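Local coordinates for CheC, inhibitor of MCP methylation / FliN fusion protein (Thermotoga maritima, PDB 4HYN), which is a flagellar rotor protein of the CheC phosphatase family, whose CheC-like domain probably dephosphorylates the chemotaxis response regulator CheY-P, at residues S52-E64 / L72-V84. Numbering follows the deposited sequence.
Sequences SDFSGEQVVVSVE and LNVLVLDKKLVAV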
loop_
_atom_site.group_PDB
_atom_site.type_symbol
_atom_site.label_atom_id
_atom_site.label_comp_id
_atom_site.label_asym_id
_atom_site.label_seq_id
_atom_site.Cartn_x
_atom_site.Cartn_y
_atom_site.Cartn_z
ATOM N N SER A 52 -14.850 -4.639 6.993
ATOM C CA SER A 52 -16.083 -4.646 6.205
ATOM C C SER A 52 -15.951 -3.937 4.852
ATOM O O SER A 52 -16.863 -4.006 4.026
ATOM C CB SER A 52 -17.244 -4.047 7.001
ATOM O OG SER A 52 -17.007 -2.676 7.300
ATOM N N ASP A 53 -14.837 -3.237 4.637
ATOM C CA ASP A 53 -14.599 -2.539 3.376
ATOM C C ASP A 53 -14.147 -3.489 2.278
ATOM O O ASP A 53 -14.264 -3.170 1.096
ATOM C CB ASP A 53 -13.523 -1.467 3.532
ATOM C CG ASP A 53 -14.022 -0.219 4.214
ATOM O OD1 ASP A 53 -13.157 0.589 4.612
ATOM O OD2 ASP A 53 -15.256 -0.030 4.339
ATOM N N PHE A 54 -13.580 -4.627 2.673
ATOM C CA PHE A 54 -13.091 -5.621 1.722
ATOM C C PHE A 54 -13.887 -6.912 1.833
ATOM O O PHE A 54 -14.405 -7.236 2.893
ATOM C CB PHE A 54 -11.614 -5.919 1.982
ATOM C CG PHE A 54 -10.752 -4.691 2.067
ATOM C CD1 PHE A 54 -10.309 -4.056 0.916
ATOM C CD2 PHE A 54 -10.393 -4.165 3.305
ATOM C CE1 PHE A 54 -9.524 -2.914 0.990
ATOM C CE2 PHE A 54 -9.599 -3.014 3.390
ATOM C CZ PHE A 54 -9.166 -2.390 2.230
ATOM N N SER A 55 -13.973 -7.651 0.731
ATOM C CA SER A 55 -14.695 -8.917 0.709
ATOM C C SER A 55 -13.865 -9.963 -0.026
ATOM O O SER A 55 -12.898 -9.631 -0.714
ATOM C CB SER A 55 -16.051 -8.757 0.019
ATOM O OG SER A 55 -15.892 -8.615 -1.382
ATOM N N GLY A 56 -14.237 -11.226 0.133
ATOM C CA GLY A 56 -13.509 -12.295 -0.527
ATOM C C GLY A 56 -12.143 -12.568 0.074
ATOM O O GLY A 56 -11.730 -11.925 1.033
ATOM N N GLU A 57 -11.455 -13.554 -0.485
ATOM C CA GLU A 57 -10.130 -13.943 -0.018
ATOM C C GLU A 57 -9.111 -13.050 -0.732
ATOM O O GLU A 57 -9.056 -13.028 -1.962
ATOM C CB GLU A 57 -9.894 -15.420 -0.354
ATOM C CG GLU A 57 -8.924 -16.153 0.554
ATOM C CD GLU A 57 -8.927 -17.659 0.307
ATOM O OE1 GLU A 57 -7.853 -18.228 -0.001
ATOM O OE2 GLU A 57 -10.011 -18.277 0.415
ATOM N N GLN A 58 -8.340 -12.287 0.040
ATOM C CA GLN A 58 -7.348 -11.381 -0.529
ATOM C C GLN A 58 -5.959 -11.497 0.089
ATOM O O GLN A 58 -5.763 -12.187 1.086
ATOM C CB GLN A 58 -7.845 -9.936 -0.433
ATOM C CG GLN A 58 -9.146 -9.716 -1.193
ATOM C CD GLN A 58 -9.458 -8.266 -1.461
ATOM O OE1 GLN A 58 -10.623 -7.873 -1.493
ATOM N NE2 GLN A 58 -8.425 -7.464 -1.684
ATOM N N VAL A 59 -4.996 -10.807 -0.512
ATOM C CA VAL A 59 -3.623 -10.827 -0.034
ATOM C C VAL A 59 -3.276 -9.518 0.653
ATOM O O VAL A 59 -3.498 -8.445 0.098
ATOM C CB VAL A 59 -2.638 -11.077 -1.204
ATOM C CG1 VAL A 59 -1.181 -10.992 -0.721
ATOM C CG2 VAL A 59 -2.910 -12.444 -1.825
ATOM N N VAL A 60 -2.782 -9.608 1.884
ATOM C CA VAL A 60 -2.396 -8.419 2.627
ATOM C C VAL A 60 -0.895 -8.448 2.832
ATOM O O VAL A 60 -0.334 -9.448 3.292
ATOM C CB VAL A 60 -3.130 -8.291 3.990
ATOM C CG1 VAL A 60 -4.634 -8.266 3.773
ATOM C CG2 VAL A 60 -2.752 -9.418 4.919
ATOM N N VAL A 61 -0.239 -7.380 2.393
ATOM C CA VAL A 61 1.205 -7.263 2.514
ATOM C C VAL A 61 1.452 -6.137 3.500
ATOM O O VAL A 61 1.037 -5.001 3.269
ATOM C CB VAL A 61 1.872 -6.903 1.161
ATOM C CG1 VAL A 61 3.375 -7.091 1.263
ATOM C CG2 VAL A 61 1.305 -7.752 0.033
ATOM N N SER A 62 2.095 -6.457 4.615
ATOM C CA SER A 62 2.361 -5.449 5.623
ATOM C C SER A 62 3.839 -5.252 5.901
ATOM O O SER A 62 4.646 -6.182 5.802
ATOM C CB SER A 62 1.601 -5.760 6.922
ATOM O OG SER A 62 1.856 -7.077 7.370
ATOM N N VAL A 63 4.171 -4.029 6.277
ATOM C CA VAL A 63 5.530 -3.651 6.579
ATOM C C VAL A 63 5.519 -2.806 7.864
ATOM O O VAL A 63 4.592 -2.029 8.115
ATOM C CB VAL A 63 6.135 -2.900 5.355
ATOM C CG1 VAL A 63 6.290 -1.412 5.617
ATOM C CG2 VAL A 63 7.429 -3.557 4.921
ATOM N N GLU A 64 6.512 -3.022 8.714
ATOM C CA GLU A 64 6.606 -2.291 9.967
ATOM C C GLU A 64 7.606 -1.146 9.838
ATOM O O GLU A 64 8.739 -1.348 9.399
ATOM C CB GLU A 64 7.038 -3.236 11.083
ATOM C CG GLU A 64 6.864 -2.689 12.481
ATOM C CD GLU A 64 5.423 -2.711 12.935
ATOM O OE1 GLU A 64 4.944 -1.673 13.453
ATOM O OE2 GLU A 64 4.779 -3.776 12.781
ATOM N N LEU A 72 2.293 0.232 11.555
ATOM C CA LEU A 72 2.022 -0.793 10.573
ATOM C C LEU A 72 1.493 -0.173 9.280
ATOM O O LEU A 72 0.662 0.727 9.303
ATOM C CB LEU A 72 1.020 -1.792 11.147
ATOM C CG LEU A 72 0.822 -3.096 10.390
ATOM C CD1 LEU A 72 2.109 -3.918 10.388
ATOM C CD2 LEU A 72 -0.305 -3.857 11.049
ATOM N N ASN A 73 2.017 -0.650 8.160
ATOM C CA ASN A 73 1.640 -0.177 6.835
ATOM C C ASN A 73 1.146 -1.427 6.103
ATOM O O ASN A 73 1.906 -2.369 5.871
ATOM C CB ASN A 73 2.871 0.437 6.147
ATOM C CG ASN A 73 2.571 1.014 4.761
ATOM O OD1 ASN A 73 3.480 1.495 4.079
ATOM N ND2 ASN A 73 1.314 0.969 4.340
ATOM N N VAL A 74 -0.134 -1.418 5.745
ATOM C CA VAL A 74 -0.761 -2.556 5.094
ATOM C C VAL A 74 -1.239 -2.309 3.674
ATOM O O VAL A 74 -1.866 -1.291 3.390
ATOM C CB VAL A 74 -1.973 -3.046 5.933
ATOM C CG1 VAL A 74 -2.709 -4.180 5.223
ATOM C CG2 VAL A 74 -1.506 -3.492 7.309
ATOM N N LEU A 75 -0.936 -3.260 2.792
ATOM C CA LEU A 75 -1.365 -3.211 1.399
ATOM C C LEU A 75 -2.344 -4.360 1.186
ATOM O O LEU A 75 -2.074 -5.496 1.588
ATOM C CB LEU A 75 -0.183 -3.375 0.443
ATOM C CG LEU A 75 0.782 -2.209 0.236
ATOM C CD1 LEU A 75 1.709 -2.548 -0.924
ATOM C CD2 LEU A 75 0.002 -0.938 -0.071
ATOM N N VAL A 76 -3.482 -4.058 0.574
ATOM C CA VAL A 76 -4.506 -5.064 0.317
ATOM C C VAL A 76 -4.696 -5.238 -1.184
ATOM O O VAL A 76 -5.161 -4.330 -1.877
ATOM C CB VAL A 76 -5.862 -4.682 0.986
ATOM C CG1 VAL A 76 -6.903 -5.782 0.762
ATOM C CG2 VAL A 76 -5.660 -4.447 2.474
ATOM N N LEU A 77 -4.328 -6.417 -1.672
ATOM C CA LEU A 77 -4.425 -6.748 -3.088
ATOM C C LEU A 77 -5.353 -7.947 -3.299
ATOM O O LEU A 77 -5.302 -8.928 -2.545
ATOM C CB LEU A 77 -3.033 -7.082 -3.648
ATOM C CG LEU A 77 -1.922 -6.023 -3.699
ATOM C CD1 LEU A 77 -1.496 -5.623 -2.308
ATOM C CD2 LEU A 77 -0.720 -6.585 -4.450
ATOM N N ASP A 78 -6.189 -7.880 -4.332
ATOM C CA ASP A 78 -7.100 -8.981 -4.610
ATOM C C ASP A 78 -6.435 -10.094 -5.420
ATOM O O ASP A 78 -5.458 -9.858 -6.146
ATOM C CB ASP A 78 -8.407 -8.482 -5.258
ATOM C CG ASP A 78 -8.284 -8.215 -6.750
ATOM O OD1 ASP A 78 -9.281 -8.446 -7.462
ATOM O OD2 ASP A 78 -7.223 -7.762 -7.221
ATOM N N LYS A 79 -6.947 -11.312 -5.248
ATOM C CA LYS A 79 -6.430 -12.494 -5.932
ATOM C C LYS A 79 -6.088 -12.288 -7.403
ATOM O O LYS A 79 -5.042 -12.742 -7.862
ATOM C CB LYS A 79 -7.411 -13.654 -5.791
ATOM C CG LYS A 79 -7.152 -14.576 -4.600
ATOM C CD LYS A 79 -8.281 -15.597 -4.479
ATOM C CE LYS A 79 -7.812 -16.873 -3.815
ATOM N NZ LYS A 79 -7.202 -16.594 -2.497
ATOM N N LYS A 80 -6.948 -11.580 -8.129
ATOM C CA LYS A 80 -6.711 -11.335 -9.544
ATOM C C LYS A 80 -5.491 -10.481 -9.813
ATOM O O LYS A 80 -4.732 -10.779 -10.730
ATOM C CB LYS A 80 -7.940 -10.729 -10.225
ATOM C CG LYS A 80 -9.103 -11.694 -10.287
ATOM C CD LYS A 80 -10.104 -11.329 -11.370
ATOM C CE LYS A 80 -11.112 -12.464 -11.569
ATOM N NZ LYS A 80 -10.428 -13.784 -11.802
ATOM N N LEU A 81 -5.293 -9.434 -9.015
ATOM C CA LEU A 81 -4.140 -8.553 -9.186
ATOM C C LEU A 81 -2.864 -9.314 -8.835
ATOM O O LEU A 81 -1.871 -9.255 -9.557
ATOM C CB LEU A 81 -4.270 -7.309 -8.300
ATOM C CG LEU A 81 -3.087 -6.334 -8.307
ATOM C CD1 LEU A 81 -2.846 -5.820 -9.727
ATOM C CD2 LEU A 81 -3.349 -5.172 -7.347
ATOM N N VAL A 82 -2.928 -10.073 -7.749
ATOM C CA VAL A 82 -1.800 -10.861 -7.291
ATOM C C VAL A 82 -1.356 -11.837 -8.380
ATOM O O VAL A 82 -0.157 -11.995 -8.629
ATOM C CB VAL A 82 -2.178 -11.647 -6.021
ATOM C CG1 VAL A 82 -1.023 -12.545 -5.570
ATOM C CG2 VAL A 82 -2.580 -10.687 -4.924
ATOM N N ALA A 83 -2.330 -12.464 -9.041
ATOM C CA ALA A 83 -2.054 -13.435 -10.101
ATOM C C ALA A 83 -1.441 -12.775 -11.342
ATOM O O ALA A 83 -0.582 -13.361 -12.004
ATOM C CB ALA A 83 -3.335 -14.200 -10.464
ATOM N N VAL A 84 -1.893 -11.562 -11.653
ATOM C CA VAL A 84 -1.379 -10.812 -12.793
ATOM C C VAL A 84 0.076 -10.431 -12.554
ATOM O O VAL A 84 0.913 -10.573 -13.443
ATOM C CB VAL A 84 -2.192 -9.517 -13.031
ATOM C CG1 VAL A 84 -1.441 -8.574 -13.969
ATOM C CG2 VAL A 84 -3.552 -9.860 -13.602
#
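A beta hairpin in the six-stranded antiparallel sheet of the CheC-like domain brings strand 57-64 against strand 72-78, and helix 79-89 follows the second strand. Val59 with Leu77, Val61 with Leu75 and Val63 with Asn73 are the hydrogen-bonded pairs; in the first, Val59 N gives to Leu77 O at 2.8 Å and Leu77 N returns the bond to Val59 O. Beta-branched valines suit these extended backbones. Val61 and Leu77 pack on Met113 of helix 103-128, and Val59 CG2 meets Val82 CG2 at 3.6 Å, joining the new helix to the strand. On the other face Val76 CG1, anti to its own backbone N (chi1 -177°), lies over one face of the Phe54 ring, 4.0 Å from its centroid, a CH-pi contact between the loop before the strand and the sheet. Asn73 CB packs on Val63 CG1 at 3.9 Å, while its ND2 hydrogen-bonds to Gln181 OE1 of the neighbouring strand 177-184. At the turn into the helix, Asp78 is the N-cap: OD2 accepts from Leu81 N at 3.1 Å, met from above the carboxylate plane. Lys79 passes CG and CD over Glu57 O and bends at its last torsion (chi4 55°); NZ reaches Glu57 OE1 from above the carboxylate plane, in a salt bridge of 3.1 Å. A methionine in place of Lys79 would probably leave the Glu57 carboxylate without its positive mate and freer to turn. Apolar packing and paired backbone bonds thus unite the strands, while charge ties the helix start to the neighbouring strand.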